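PDB 4X7R: TarM from Staphylococcus aureus subsp. aureus 21178, which belongs to the GT-B group of glycosyl transferases, with two Rossmann-like domains facing each other across a ligand-filled cleft. Local coordinates for residues 6-11 / 17-22; 23-28 / 245-250; 11-16 / 55-60. The protein carries 1 engineered substitution. All coordinates share one frame; numbering follows the deposited sequence.

The three contacts lie close together in the first parallel-sheet domain of a GT-B protein. Contacts 1 and 2 both use helix 17-31, and contact 3 sets the loop leading into it against the end of helix 47-56. Contacts 1 and 2 are buried, with centres about 7 Å apart, and both tie their helix to the same sheet. Contact 3 is only partly buried and begins at Leu11, shared with contact 1. Their chemistry changes with place. Methionine and aliphatic packing makes up contact 1, an arginine and a histidine meet in contact 2, and looser apolar and polar touches mark contact 3. All three border bound ligands, contacts 1 and 3 both touching UDP and SGN.

Contact 1 of 3, residues 6-11 / 17-22. With UDP (uridine-5'-diphosphate), chain E; SGN (2-deoxy-6-O-sulfo-2-(sulfoamino)-alpha-D-glucopyranose), chain C; SUS (2-deoxy-3,6-di-O-sulfo-2-(sulfoamino)-alpha-D-glucopyranose), chain B.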
loop_
_atom_site.group_PDB
_atom_site.type_symbol
_atom_site.label_atom_id
_atom_site.label_comp_id
_atom_site.label_asym_id
_atom_site.label_seq_id
_atom_site.Cartn_x
_atom_site.Cartn_y
_atom_site.Cartn_z
ATOM N N MET A 6 -2.954 3.607 -13.700
ATOM C CA MET A 6 -3.107 2.557 -12.706
ATOM C C MET A 6 -3.475 3.156 -11.388
ATOM O O MET A 6 -2.705 3.904 -10.814
ATOM C CB MET A 6 -1.833 1.698 -12.638
ATOM C CG MET A 6 -1.388 1.230 -13.993
ATOM S SD MET A 6 0.054 0.135 -14.068
ATOM C CE MET A 6 1.190 0.904 -12.946
ATOM N N MET A 7 -4.670 2.839 -10.930
ATOM C CA MET A 7 -5.308 3.444 -9.781
ATOM C C MET A 7 -5.226 2.711 -8.491
ATOM O O MET A 7 -5.462 1.495 -8.413
ATOM C CB MET A 7 -6.752 3.777 -10.125
ATOM C CG MET A 7 -6.856 4.791 -11.243
ATOM S SD MET A 7 -8.416 4.566 -12.114
ATOM C CE MET A 7 -9.508 4.524 -10.762
ATOM N N VAL A 8 -4.859 3.459 -7.474
ATOM C CA VAL A 8 -4.734 2.988 -6.090
ATOM C C VAL A 8 -5.069 4.162 -5.148
ATOM O O VAL A 8 -5.008 5.330 -5.557
ATOM C CB VAL A 8 -3.315 2.381 -5.857
ATOM C CG1 VAL A 8 -2.196 3.440 -5.866
ATOM C CG2 VAL A 8 -3.257 1.536 -4.600
ATOM N N HIS A 9 -5.428 3.859 -3.899
ATOM C CA HIS A 9 -5.727 4.880 -2.910
ATOM C C HIS A 9 -4.576 5.892 -2.764
ATOM O O HIS A 9 -4.792 7.090 -2.953
ATOM C CB HIS A 9 -6.018 4.203 -1.560
ATOM C CG HIS A 9 -6.117 5.159 -0.422
ATOM N ND1 HIS A 9 -6.925 6.282 -0.494
ATOM C CD2 HIS A 9 -5.536 5.109 0.800
ATOM C CE1 HIS A 9 -6.771 6.905 0.660
ATOM N NE2 HIS A 9 -5.958 6.234 1.477
ATOM N N GLU A 10 -3.365 5.405 -2.435
ATOM C CA GLU A 10 -2.183 6.231 -2.164
ATOM C C GLU A 10 -0.908 5.482 -2.459
ATOM O O GLU A 10 -0.922 4.254 -2.643
ATOM C CB GLU A 10 -2.140 6.585 -0.659
ATOM C CG GLU A 10 -1.783 5.409 0.260
ATOM C CD GLU A 10 -1.532 5.744 1.718
ATOM O OE1 GLU A 10 -0.746 6.673 2.012
ATOM O OE2 GLU A 10 -2.069 5.010 2.572
ATOM N N LEU A 11 0.209 6.222 -2.446
ATOM C CA LEU A 11 1.574 5.712 -2.536
ATOM C C LEU A 11 2.287 6.192 -1.287
ATOM O O LEU A 11 2.076 7.320 -0.852
ATOM C CB LEU A 11 2.331 6.221 -3.779
ATOM C CG LEU A 11 1.922 5.673 -5.151
ATOM C CD1 LEU A 11 2.813 6.247 -6.224
ATOM C CD2 LEU A 11 1.946 4.126 -5.189
ATOM N N GLY A 17 2.997 -5.662 -1.233
ATOM C CA GLY A 17 2.954 -6.206 -2.584
ATOM C C GLY A 17 2.141 -5.499 -3.625
ATOM O O GLY A 17 2.524 -5.534 -4.789
ATOM N N MET A 18 1.003 -4.910 -3.262
ATOM C CA MET A 18 0.163 -4.268 -4.274
ATOM C C MET A 18 0.861 -3.128 -4.960
ATOM O O MET A 18 0.846 -3.086 -6.188
ATOM C CB MET A 18 -1.226 -3.851 -3.732
ATOM C CG MET A 18 -2.030 -2.931 -4.695
ATOM S SD MET A 18 -3.735 -2.617 -4.197
ATOM C CE MET A 18 -3.469 -1.614 -2.709
ATOM N N THR A 19 1.493 -2.207 -4.194
ATOM C CA THR A 19 2.187 -1.079 -4.830
ATOM C C THR A 19 3.479 -1.531 -5.442
ATOM O O THR A 19 3.839 -1.046 -6.506
ATOM C CB THR A 19 2.279 0.173 -3.945
ATOM O OG1 THR A 19 2.929 -0.175 -2.730
ATOM C CG2 THR A 19 0.914 0.787 -3.652
ATOM N N SER A 20 4.145 -2.488 -4.804
ATOM C CA SER A 20 5.359 -3.115 -5.327
ATOM C C SER A 20 5.052 -3.670 -6.758
ATOM O O SER A 20 5.777 -3.375 -7.683
ATOM C CB SER A 20 5.796 -4.248 -4.395
ATOM O OG SER A 20 6.988 -4.895 -4.799
ATOM N N SER A 21 3.922 -4.386 -6.950
ATOM C CA SER A 21 3.570 -4.908 -8.278
ATOM C C SER A 21 3.221 -3.803 -9.267
ATOM O O SER A 21 3.502 -3.946 -10.448
ATOM C CB SER A 21 2.450 -5.934 -8.182
ATOM O OG SER A 21 1.170 -5.343 -8.041
ATOM N N MET A 22 2.603 -2.692 -8.795
ATOM C CA MET A 22 2.278 -1.566 -9.660
ATOM C C MET A 22 3.558 -0.908 -10.174
ATOM O O MET A 22 3.641 -0.592 -11.356
ATOM C CB MET A 22 1.421 -0.531 -8.910
ATOM C CG MET A 22 0.059 -1.045 -8.524
ATOM S SD MET A 22 -0.899 0.215 -7.635
ATOM C CE MET A 22 -1.316 1.305 -9.012
HETATM N N1 UDP E . 8.384 -5.642 1.461
HETATM C C2 UDP E . 9.563 -4.925 1.546
HETATM N N3 UDP E . 10.059 -4.767 2.819
HETATM C C4 UDP E . 9.498 -5.222 3.993
HETATM C C5 UDP E . 8.246 -5.916 3.834
HETATM C C6 UDP E . 7.738 -6.103 2.601
HETATM O O2 UDP E . 10.133 -4.459 0.569
HETATM O O4 UDP E . 10.097 -5.034 5.068
HETATM C "C1'" UDP E . 7.921 -6.000 0.096
HETATM C "C2'" UDP E . 8.422 -7.355 -0.396
HETATM O "O2'" UDP E . 9.709 -7.240 -0.982
HETATM C "C3'" UDP E . 7.356 -7.713 -1.433
HETATM C "C4'" UDP E . 6.089 -7.094 -0.851
HETATM O "O4'" UDP E . 6.513 -6.080 0.092
HETATM O "O3'" UDP E . 7.608 -7.286 -2.773
HETATM C "C5'" UDP E . 5.160 -8.071 -0.180
HETATM O "O5'" UDP E . 4.513 -8.817 -1.235
HETATM P PA UDP E . 3.519 -10.060 -1.025
HETATM O O1A UDP E . 2.828 -10.338 -2.304
HETATM O O2A UDP E . 4.343 -11.273 -0.565
HETATM O O3A UDP E . 2.486 -9.676 0.083
HETATM P PB UDP E . 1.514 -8.415 0.284
HETATM O O1B UDP E . 0.992 -7.958 -1.053
HETATM O O2B UDP E . 2.267 -7.264 0.959
HETATM O O3B UDP E . 0.333 -8.840 1.135
HETATM C C1 SGN C . -4.736 -2.121 2.406
HETATM C C2 SGN C . -4.061 -2.867 3.592
HETATM C C3 SGN C . -2.707 -2.208 3.998
HETATM C C4 SGN C . -1.810 -1.923 2.776
HETATM C C5 SGN C . -2.603 -1.229 1.641
HETATM C C6 SGN C . -1.739 -1.018 0.401
HETATM N N2 SGN C . -4.981 -2.932 4.738
HETATM O O3 SGN C . -1.981 -3.067 4.900
HETATM O O4 SGN C . -0.685 -1.103 3.155
HETATM O O5 SGN C . -3.807 -1.998 1.284
HETATM O O6 SGN C . -1.266 -2.291 -0.034
HETATM S S1 SGN C . -5.671 -4.513 4.908
HETATM O O1S SGN C . -4.567 -5.516 5.253
HETATM O O2S SGN C . -6.370 -4.943 3.605
HETATM O O3S SGN C . -6.701 -4.431 6.043
HETATM S S2 SGN C . 0.227 -2.569 -0.146
HETATM O O4S SGN C . 0.374 -4.080 -0.380
HETATM O O5S SGN C . 0.996 -2.173 1.112
HETATM O O6S SGN C . 0.728 -1.759 -1.341
HETATM N N2 SUS B . -11.037 6.350 -0.473
HETATM C C1 SUS B . -11.059 6.245 1.987
HETATM S S1 SUS B . -10.303 7.846 -1.050
HETATM C C2 SUS B . -10.310 5.876 0.719
HETATM S S2 SUS B . -7.057 4.340 5.356
HETATM C C3 SUS B . -10.081 4.350 0.666
HETATM O O3 SUS B . -9.278 3.994 -0.480
HETATM S S3 SUS B . -9.915 3.160 -1.590
HETATM C C4 SUS B . -9.436 3.802 1.947
HETATM O O4 SUS B . -9.518 2.395 1.839
HETATM C C5 SUS B . -10.210 4.321 3.212
HETATM O O5 SUS B . -10.326 5.774 3.149
HETATM C C6 SUS B . -9.485 4.064 4.531
HETATM O O6 SUS B . -8.220 4.694 4.446
HETATM O O1S SUS B . -8.905 7.541 -1.582
HETATM O O2S SUS B . -11.219 8.383 -2.138
HETATM O O3S SUS B . -10.191 8.858 0.090
HETATM O O4S SUS B . -5.803 5.032 4.810
HETATM O O5S SUS B . -7.378 4.824 6.771
HETATM O O6S SUS B . -6.835 2.824 5.360
HETATM O O7S SUS B . -10.432 1.888 -0.948
HETATM O O8S SUS B . -8.895 2.799 -2.670
HETATM O O9S SUS B . -11.075 3.920 -2.224
#
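Met22 and Val8 carry much of the packing between strand 3-7 with its following loop and the start of helix 17-31. The Met22 chain runs straight to its sulfur and then turns (chi3 74°), laying SD at 3.7 Å from Val8 CB and sending the methyl onward, CE to 3.7 Å from Met6 CB. Met6 answers in kind: its own chain bends at the sulfur, and Met6 CE ends 3.3 Å from Met22 O. Each methionine methyl thus finishes at the root of the other residue. The two branches of Val8 divide the work. CG1 lies alongside the sulfur and methyl of Met22, whereas Val8 CG2 meets Met18 CE at 3.7 Å as the two side chains run antiparallel alongside one another. This is the first crossover of a Rossmann-like domain, the beta-alpha-beta unit of strand 3-7, helix 17-31 and strand 36-40, whose helix start faces bound anions. Gly17 N gives an almost straight bond to UDP O2B (2.8 Å, 168°), and the amides of Met18 and Thr19 donate to two sulfate oxygens of SGN; the helix end would be expected to favour such negative charge. With chi1 at 57° the Thr19 hydroxyl is turned to the sulfate; Thr19 CG2 also borders it, but reaches Leu11 CD2 at 3.8 Å. His9 turns instead to SUS, whose C4 lies over the centre of one ring face, while His9 ND1 donates to SUS O1S (2.6 Å) at the ring edge; Glu10 CB rests on the opposite face. Within the helix, Ser21 OG bonds to Met18 O (2.9 Å), approaching from the same face of the carbonyl as Met22 N.

Contact 2 of 3, residues 23-28 / 245-250; sequences FNRSKE and YGVIHV. With 3YW ((2S)-2,3-dihydroxypropyl 2-acetamido-2-deoxy-alpha-D-glucopyranoside), chain F.
Arg25 and His249 reach toward one another from facing elements, and their flat groups meet by their edges. Arg25 sets out with CG anti to the backbone N (chi1 -161°) and bends at chi3 (-55°) on its way to the histidine. His249 CE1 lies in the plane of the guanidinium, 3.8 Å from Arg25 NH2, and the two planes are only 28° apart. Val247 fits against both groups: its CG2 lies over a guanidinium face, 4.1 Å from Arg25 NH2, while its CG1 sits above one face of the imidazole, offset toward the rim. No hydrogen bond joins arginine to histidine. Instead Asp226 OD1 ties them together, taking a salt bridge from Arg25 NH2 and a hydrogen bond from His249 NE2. Held in this way, the ring points its other nitrogen at the ligand: His249 ND1 and 3YW O6, which lies in the ring plane, share a nearly straight hydrogen bond of 2.7 Å. Next along, Val250 CG1 adds an approach of 3.3 Å to 3YW O7. Strand 243-247 runs between strands 221-225 and 278-281 of the parallel sheet and leads into the segment that carries His249. Helix 17-31 supplies Arg25, and Trp487 of helix 480-492 packs on both Arg25 and Val247.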
loop_
_atom_site.group_PDB
_atom_site.type_symbol
_atom_site.label_atom_id
_atom_site.label_comp_id
_atom_site.label_asym_id
_atom_site.label_seq_id
_atom_site.Cartn_x
_atom_site.Cartn_y
_atom_site.Cartn_z
ATOM N N PHE A 23 4.559 -0.721 -9.288
ATOM C CA PHE A 23 5.860 -0.125 -9.630
ATOM C C PHE A 23 6.622 -0.966 -10.670
ATOM O O PHE A 23 7.240 -0.413 -11.597
ATOM C CB PHE A 23 6.730 0.028 -8.364
ATOM C CG PHE A 23 6.293 1.042 -7.328
ATOM C CD1 PHE A 23 5.679 2.234 -7.707
ATOM C CD2 PHE A 23 6.537 0.827 -5.971
ATOM C CE1 PHE A 23 5.286 3.175 -6.749
ATOM C CE2 PHE A 23 6.149 1.771 -5.016
ATOM C CZ PHE A 23 5.530 2.941 -5.414
ATOM N N ASN A 24 6.607 -2.305 -10.491
ATOM C CA ASN A 24 7.286 -3.203 -11.408
ATOM C C ASN A 24 6.518 -3.284 -12.724
ATOM O O ASN A 24 7.149 -3.306 -13.776
ATOM C CB ASN A 24 7.507 -4.600 -10.798
ATOM C CG ASN A 24 8.490 -5.405 -11.610
ATOM O OD1 ASN A 24 9.536 -4.899 -12.001
ATOM N ND2 ASN A 24 8.184 -6.665 -11.887
ATOM N N ARG A 25 5.169 -3.277 -12.670
ATOM C CA ARG A 25 4.325 -3.277 -13.873
ATOM C C ARG A 25 4.576 -2.015 -14.682
ATOM O O ARG A 25 4.605 -2.069 -15.904
ATOM C CB ARG A 25 2.831 -3.363 -13.504
ATOM C CG ARG A 25 1.968 -3.826 -14.695
ATOM C CD ARG A 25 0.480 -3.674 -14.498
ATOM N NE ARG A 25 0.015 -4.349 -13.283
ATOM C CZ ARG A 25 -0.861 -3.825 -12.436
ATOM N NH1 ARG A 25 -1.360 -2.618 -12.653
ATOM N NH2 ARG A 25 -1.226 -4.495 -11.352
ATOM N N SER A 26 4.732 -0.861 -13.997
ATOM C CA SER A 26 4.991 0.411 -14.683
ATOM C C SER A 26 6.312 0.325 -15.418
ATOM O O SER A 26 6.391 0.687 -16.600
ATOM C CB SER A 26 5.012 1.565 -13.687
ATOM O OG SER A 26 5.331 2.732 -14.411
ATOM N N LYS A 27 7.350 -0.195 -14.744
ATOM C CA LYS A 27 8.677 -0.370 -15.364
ATOM C C LYS A 27 8.576 -1.243 -16.633
ATOM O O LYS A 27 9.134 -0.885 -17.661
ATOM C CB LYS A 27 9.678 -0.988 -14.369
ATOM C CG LYS A 27 11.058 -1.201 -15.002
ATOM C CD LYS A 27 11.867 -2.265 -14.339
ATOM C CE LYS A 27 11.975 -3.503 -15.190
ATOM N NZ LYS A 27 11.821 -4.739 -14.365
ATOM N N GLU A 28 7.818 -2.348 -16.565
ATOM C CA GLU A 28 7.656 -3.261 -17.714
ATOM C C GLU A 28 6.904 -2.628 -18.883
ATOM O O GLU A 28 7.339 -2.793 -20.014
ATOM C CB GLU A 28 7.059 -4.609 -17.283
ATOM C CG GLU A 28 7.999 -5.423 -16.401
ATOM C CD GLU A 28 9.367 -5.786 -16.966
ATOM O OE1 GLU A 28 9.572 -5.678 -18.198
ATOM O OE2 GLU A 28 10.239 -6.194 -16.165
ATOM N N TYR A 245 -10.008 -1.911 -16.665
ATOM C CA TYR A 245 -9.607 -3.211 -16.109
ATOM C C TYR A 245 -9.523 -3.103 -14.628
ATOM O O TYR A 245 -9.130 -2.063 -14.106
ATOM C CB TYR A 245 -8.219 -3.682 -16.634
ATOM C CG TYR A 245 -8.184 -3.892 -18.128
ATOM C CD1 TYR A 245 -8.615 -5.090 -18.693
ATOM C CD2 TYR A 245 -7.805 -2.866 -18.986
ATOM C CE1 TYR A 245 -8.651 -5.265 -20.075
ATOM C CE2 TYR A 245 -7.811 -3.041 -20.371
ATOM C CZ TYR A 245 -8.249 -4.236 -20.909
ATOM O OH TYR A 245 -8.316 -4.397 -22.265
ATOM N N GLY A 246 -9.865 -4.190 -13.959
ATOM C CA GLY A 246 -9.758 -4.290 -12.507
ATOM C C GLY A 246 -8.773 -5.403 -12.235
ATOM O O GLY A 246 -8.874 -6.455 -12.871
ATOM N N VAL A 247 -7.763 -5.167 -11.356
ATOM C CA VAL A 247 -6.834 -6.236 -10.968
ATOM C C VAL A 247 -7.172 -6.622 -9.525
ATOM O O VAL A 247 -7.111 -5.767 -8.641
ATOM C CB VAL A 247 -5.312 -5.902 -11.125
ATOM C CG1 VAL A 247 -4.437 -7.020 -10.539
ATOM C CG2 VAL A 247 -4.926 -5.633 -12.585
ATOM N N ILE A 248 -7.539 -7.892 -9.297
ATOM C CA ILE A 248 -7.812 -8.426 -7.957
ATOM C C ILE A 248 -6.478 -8.997 -7.418
ATOM O O ILE A 248 -5.848 -9.845 -8.045
ATOM C CB ILE A 248 -9.025 -9.378 -7.952
ATOM C CG1 ILE A 248 -10.321 -8.492 -8.082
ATOM C CG2 ILE A 248 -9.051 -10.221 -6.662
ATOM C CD1 ILE A 248 -11.567 -9.137 -8.305
ATOM N N HIS A 249 -5.986 -8.414 -6.337
ATOM C CA HIS A 249 -4.673 -8.770 -5.793
ATOM C C HIS A 249 -4.751 -9.807 -4.663
ATOM O O HIS A 249 -3.719 -10.325 -4.232
ATOM C CB HIS A 249 -3.958 -7.503 -5.287
ATOM C CG HIS A 249 -3.483 -6.614 -6.381
ATOM N ND1 HIS A 249 -2.224 -6.765 -6.927
ATOM C CD2 HIS A 249 -4.116 -5.599 -7.009
ATOM C CE1 HIS A 249 -2.121 -5.830 -7.858
ATOM N NE2 HIS A 249 -3.240 -5.109 -7.945
ATOM N N VAL A 250 -5.941 -10.117 -4.205
ATOM C CA VAL A 250 -6.123 -10.968 -3.013
ATOM C C VAL A 250 -7.064 -12.152 -3.258
ATOM O O VAL A 250 -7.809 -12.177 -4.233
ATOM C CB VAL A 250 -6.662 -10.099 -1.821
ATOM C CG1 VAL A 250 -5.725 -8.925 -1.482
ATOM C CG2 VAL A 250 -8.061 -9.552 -2.129
HETATM O O3A 3YW F . -5.310 -5.464 0.000
HETATM C C4A 3YW F . -2.099 -6.294 -1.743
HETATM C C5A 3YW F . -3.145 -6.271 -0.656
HETATM O O5 3YW F . -1.025 -8.149 -3.949
HETATM C C6A 3YW F . -4.392 -5.533 -1.080
HETATM C C5 3YW F . 0.228 -8.789 -4.225
HETATM C C6 3YW F . 0.689 -8.269 -5.566
HETATM C C4 3YW F . 0.027 -10.301 -4.161
HETATM O O6 3YW F . -0.250 -8.546 -6.595
HETATM C C3 3YW F . -0.311 -10.677 -2.722
HETATM O O4 3YW F . 1.223 -10.972 -4.545
HETATM O O3 3YW F . -0.541 -12.079 -2.585
HETATM O O7 3YW F . -3.417 -11.213 -0.676
HETATM C C7 3YW F . -2.482 -10.673 -0.094
HETATM C C8 3YW F . -2.301 -10.780 1.391
HETATM N N2 3YW F . -1.559 -9.962 -0.744
HETATM C C2 3YW F . -1.499 -9.873 -2.194
HETATM C C1 3YW F . -1.569 -8.407 -2.658
HETATM O O1 3YW F . -1.247 -7.440 -1.699
HETATM O O2 3YW F . -2.590 -5.654 0.506
#

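Contact 3 of 3, residues 11-16 / 55-60. With SGN (2-deoxy-6-O-sulfo-2-(sulfoamino)-alpha-D-glucopyranose), chain C; UDP (uridine-5'-diphosphate), chain E.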
loop_
_atom_site.group_PDB
_atom_site.type_symbol
_atom_site.label_atom_id
_atom_site.label_comp_id
_atom_site.label_asym_id
_atom_site.label_seq_id
_atom_site.Cartn_x
_atom_site.Cartn_y
_atom_site.Cartn_z
ATOM N N LEU A 11 0.209 6.222 -2.446
ATOM C CA LEU A 11 1.574 5.712 -2.536
ATOM C C LEU A 11 2.287 6.192 -1.287
ATOM O O LEU A 11 2.076 7.320 -0.852
ATOM C CB LEU A 11 2.331 6.221 -3.779
ATOM C CG LEU A 11 1.922 5.673 -5.151
ATOM C CD1 LEU A 11 2.813 6.247 -6.224
ATOM C CD2 LEU A 11 1.946 4.126 -5.189
ATOM N N ASP A 12 3.094 5.328 -0.695
ATOM C CA ASP A 12 3.903 5.622 0.473
ATOM C C ASP A 12 5.141 4.730 0.503
ATOM O O ASP A 12 5.207 3.751 -0.246
ATOM C CB ASP A 12 3.096 5.557 1.795
ATOM C CG ASP A 12 3.547 6.629 2.783
ATOM O OD1 ASP A 12 4.641 7.200 2.585
ATOM O OD2 ASP A 12 2.799 6.909 3.736
ATOM N N VAL A 13 6.111 5.069 1.369
ATOM C CA VAL A 13 7.418 4.407 1.511
ATOM C C VAL A 13 7.481 3.061 2.245
ATOM O O VAL A 13 8.496 2.361 2.110
ATOM C CB VAL A 13 8.523 5.370 2.015
ATOM C CG1 VAL A 13 8.751 6.507 1.029
ATOM C CG2 VAL A 13 8.203 5.899 3.412
ATOM N N ASN A 14 6.518 2.712 3.085
ATOM C CA ASN A 14 6.764 1.404 3.724
ATOM C C ASN A 14 5.638 0.413 3.431
ATOM O O ASN A 14 5.066 -0.170 4.348
ATOM C CB ASN A 14 7.111 1.553 5.233
ATOM C CG ASN A 14 8.542 1.976 5.613
ATOM O OD1 ASN A 14 8.885 2.015 6.806
ATOM N ND2 ASN A 14 9.424 2.296 4.654
ATOM N N LYS A 15 5.306 0.250 2.131
ATOM C CA LYS A 15 4.193 -0.592 1.675
ATOM C C LYS A 15 4.574 -2.021 1.243
ATOM O O LYS A 15 5.753 -2.371 1.169
ATOM C CB LYS A 15 3.362 0.138 0.586
ATOM C CG LYS A 15 2.727 1.463 1.031
ATOM C CD LYS A 15 1.456 1.253 1.840
ATOM C CE LYS A 15 1.024 2.475 2.607
ATOM N NZ LYS A 15 1.928 2.751 3.762
ATOM N N GLY A 16 3.546 -2.823 0.970
ATOM C CA GLY A 16 3.642 -4.217 0.571
ATOM C C GLY A 16 3.519 -4.479 -0.915
ATOM O O GLY A 16 3.890 -3.644 -1.749
ATOM N N LYS A 55 11.654 6.849 -5.426
ATOM C CA LYS A 55 12.519 6.802 -6.611
ATOM C C LYS A 55 13.988 6.606 -6.233
ATOM O O LYS A 55 14.661 5.798 -6.865
ATOM C CB LYS A 55 12.310 8.020 -7.514
ATOM C CG LYS A 55 10.949 7.998 -8.173
ATOM C CD LYS A 55 10.779 9.049 -9.248
ATOM C CE LYS A 55 9.372 8.913 -9.773
ATOM N NZ LYS A 55 9.176 9.619 -11.056
ATOM N N LYS A 56 14.459 7.298 -5.170
ATOM C CA LYS A 56 15.829 7.206 -4.650
ATOM C C LYS A 56 16.131 5.779 -4.195
ATOM O O LYS A 56 17.209 5.260 -4.489
ATOM C CB LYS A 56 16.039 8.217 -3.502
ATOM C CG LYS A 56 17.428 8.192 -2.880
ATOM C CD LYS A 56 17.833 9.543 -2.287
ATOM C CE LYS A 56 19.166 10.080 -2.789
ATOM N NZ LYS A 56 20.306 9.164 -2.514
ATOM N N GLN A 57 15.152 5.130 -3.533
ATOM C CA GLN A 57 15.237 3.744 -3.044
ATOM C C GLN A 57 15.246 2.711 -4.190
ATOM O O GLN A 57 15.543 1.533 -3.956
ATOM C CB GLN A 57 14.039 3.449 -2.123
ATOM C CG GLN A 57 14.113 4.090 -0.735
ATOM C CD GLN A 57 12.812 3.994 0.037
ATOM O OE1 GLN A 57 11.878 3.273 -0.339
ATOM N NE2 GLN A 57 12.728 4.714 1.150
ATOM N N GLY A 58 14.870 3.145 -5.395
ATOM C CA GLY A 58 14.761 2.276 -6.562
ATOM C C GLY A 58 13.491 1.430 -6.590
ATOM O O GLY A 58 13.393 0.507 -7.405
ATOM N N LYS A 59 12.499 1.732 -5.707
ATOM C CA LYS A 59 11.208 1.024 -5.663
ATOM C C LYS A 59 10.371 1.481 -6.854
ATOM O O LYS A 59 9.873 0.670 -7.634
ATOM C CB LYS A 59 10.433 1.320 -4.364
ATOM C CG LYS A 59 11.012 0.647 -3.130
ATOM C CD LYS A 59 9.932 -0.004 -2.279
ATOM C CE LYS A 59 10.567 -0.975 -1.304
ATOM N NZ LYS A 59 9.557 -1.664 -0.475
ATOM N N MET A 60 10.238 2.789 -6.987
ATOM C CA MET A 60 9.481 3.407 -8.063
ATOM C C MET A 60 10.445 3.791 -9.180
ATOM O O MET A 60 11.427 4.493 -8.920
ATOM C CB MET A 60 8.774 4.656 -7.515
ATOM C CG MET A 60 7.883 5.352 -8.506
ATOM S SD MET A 60 6.943 6.581 -7.600
ATOM C CE MET A 60 5.837 7.139 -8.840
HETATM C C1 SGN C . -4.736 -2.121 2.406
HETATM C C2 SGN C . -4.061 -2.867 3.592
HETATM C C3 SGN C . -2.707 -2.208 3.998
HETATM C C4 SGN C . -1.810 -1.923 2.776
HETATM C C5 SGN C . -2.603 -1.229 1.641
HETATM C C6 SGN C . -1.739 -1.018 0.401
HETATM N N2 SGN C . -4.981 -2.932 4.738
HETATM O O3 SGN C . -1.981 -3.067 4.900
HETATM O O4 SGN C . -0.685 -1.103 3.155
HETATM O O5 SGN C . -3.807 -1.998 1.284
HETATM O O6 SGN C . -1.266 -2.291 -0.034
HETATM S S1 SGN C . -5.671 -4.513 4.908
HETATM O O1S SGN C . -4.567 -5.516 5.253
HETATM O O2S SGN C . -6.370 -4.943 3.605
HETATM O O3S SGN C . -6.701 -4.431 6.043
HETATM S S2 SGN C . 0.227 -2.569 -0.146
HETATM O O4S SGN C . 0.374 -4.080 -0.380
HETATM O O5S SGN C . 0.996 -2.173 1.112
HETATM O O6S SGN C . 0.728 -1.759 -1.341
HETATM N N1 UDP E . 8.384 -5.642 1.461
HETATM C C2 UDP E . 9.563 -4.925 1.546
HETATM N N3 UDP E . 10.059 -4.767 2.819
HETATM C C4 UDP E . 9.498 -5.222 3.993
HETATM C C5 UDP E . 8.246 -5.916 3.834
HETATM C C6 UDP E . 7.738 -6.103 2.601
HETATM O O2 UDP E . 10.133 -4.459 0.569
HETATM O O4 UDP E . 10.097 -5.034 5.068
HETATM C "C1'" UDP E . 7.921 -6.000 0.096
HETATM C "C2'" UDP E . 8.422 -7.355 -0.396
HETATM O "O2'" UDP E . 9.709 -7.240 -0.982
HETATM C "C3'" UDP E . 7.356 -7.713 -1.433
HETATM C "C4'" UDP E . 6.089 -7.094 -0.851
HETATM O "O4'" UDP E . 6.513 -6.080 0.092
HETATM O "O3'" UDP E . 7.608 -7.286 -2.773
HETATM C "C5'" UDP E . 5.160 -8.071 -0.180
HETATM O "O5'" UDP E . 4.513 -8.817 -1.235
HETATM P PA UDP E . 3.519 -10.060 -1.025
HETATM O O1A UDP E . 2.828 -10.338 -2.304
HETATM O O2A UDP E . 4.343 -11.273 -0.565
HETATM O O3A UDP E . 2.486 -9.676 0.083
HETATM P PB UDP E . 1.514 -8.415 0.284
HETATM O O1B UDP E . 0.992 -7.958 -1.053
HETATM O O2B UDP E . 2.267 -7.264 0.959
HETATM O O3B UDP E . 0.333 -8.840 1.135
#
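Leu11 opens the contact, its CD1 meeting Met60 CE at 4.1 Å where the two side chains cross at about a right angle. Met60 spans the gap because its chain is extended throughout, with CG opposite the backbone N (chi1 -177°). Asp12 turns its carboxylate back on the loop, OD1 accepting from Val13 N (2.9 Å). Val13 then lies beside the amide of Gln57, CB to NE2 4.3 Å; the OE1 of this glutamine is buried with no partner in the model. Asn14 folds back on its neighbour, ND2 donating to Val13 O (2.7 Å) from well above the carbonyl plane. Lys15 bends at chi2 (-80°) and lays its CD 3.4 Å from SGN O4, while its CB also borders the sulfate. Its carbonyl oxygen faces Lys59, whose NZ donates to UDP O2 (3.0 Å); Tyr382 OH bonds to both Lys15 O and Lys59 NZ. Gly16, the N-cap of the next helix, donates from N to SGN O5S (2.6 Å), and with no side chain there UDP O2B comes to 3.4 Å from Gly16 CA. Facing this loop, helix 47-56 gives way to a Schellman motif at Gly58, where phi is positive (78°). Leu11 and Met60 both pack on Phe23 of helix 17-31, and Leu11 also reaches strand 36-40 through Ile38 and Thr40.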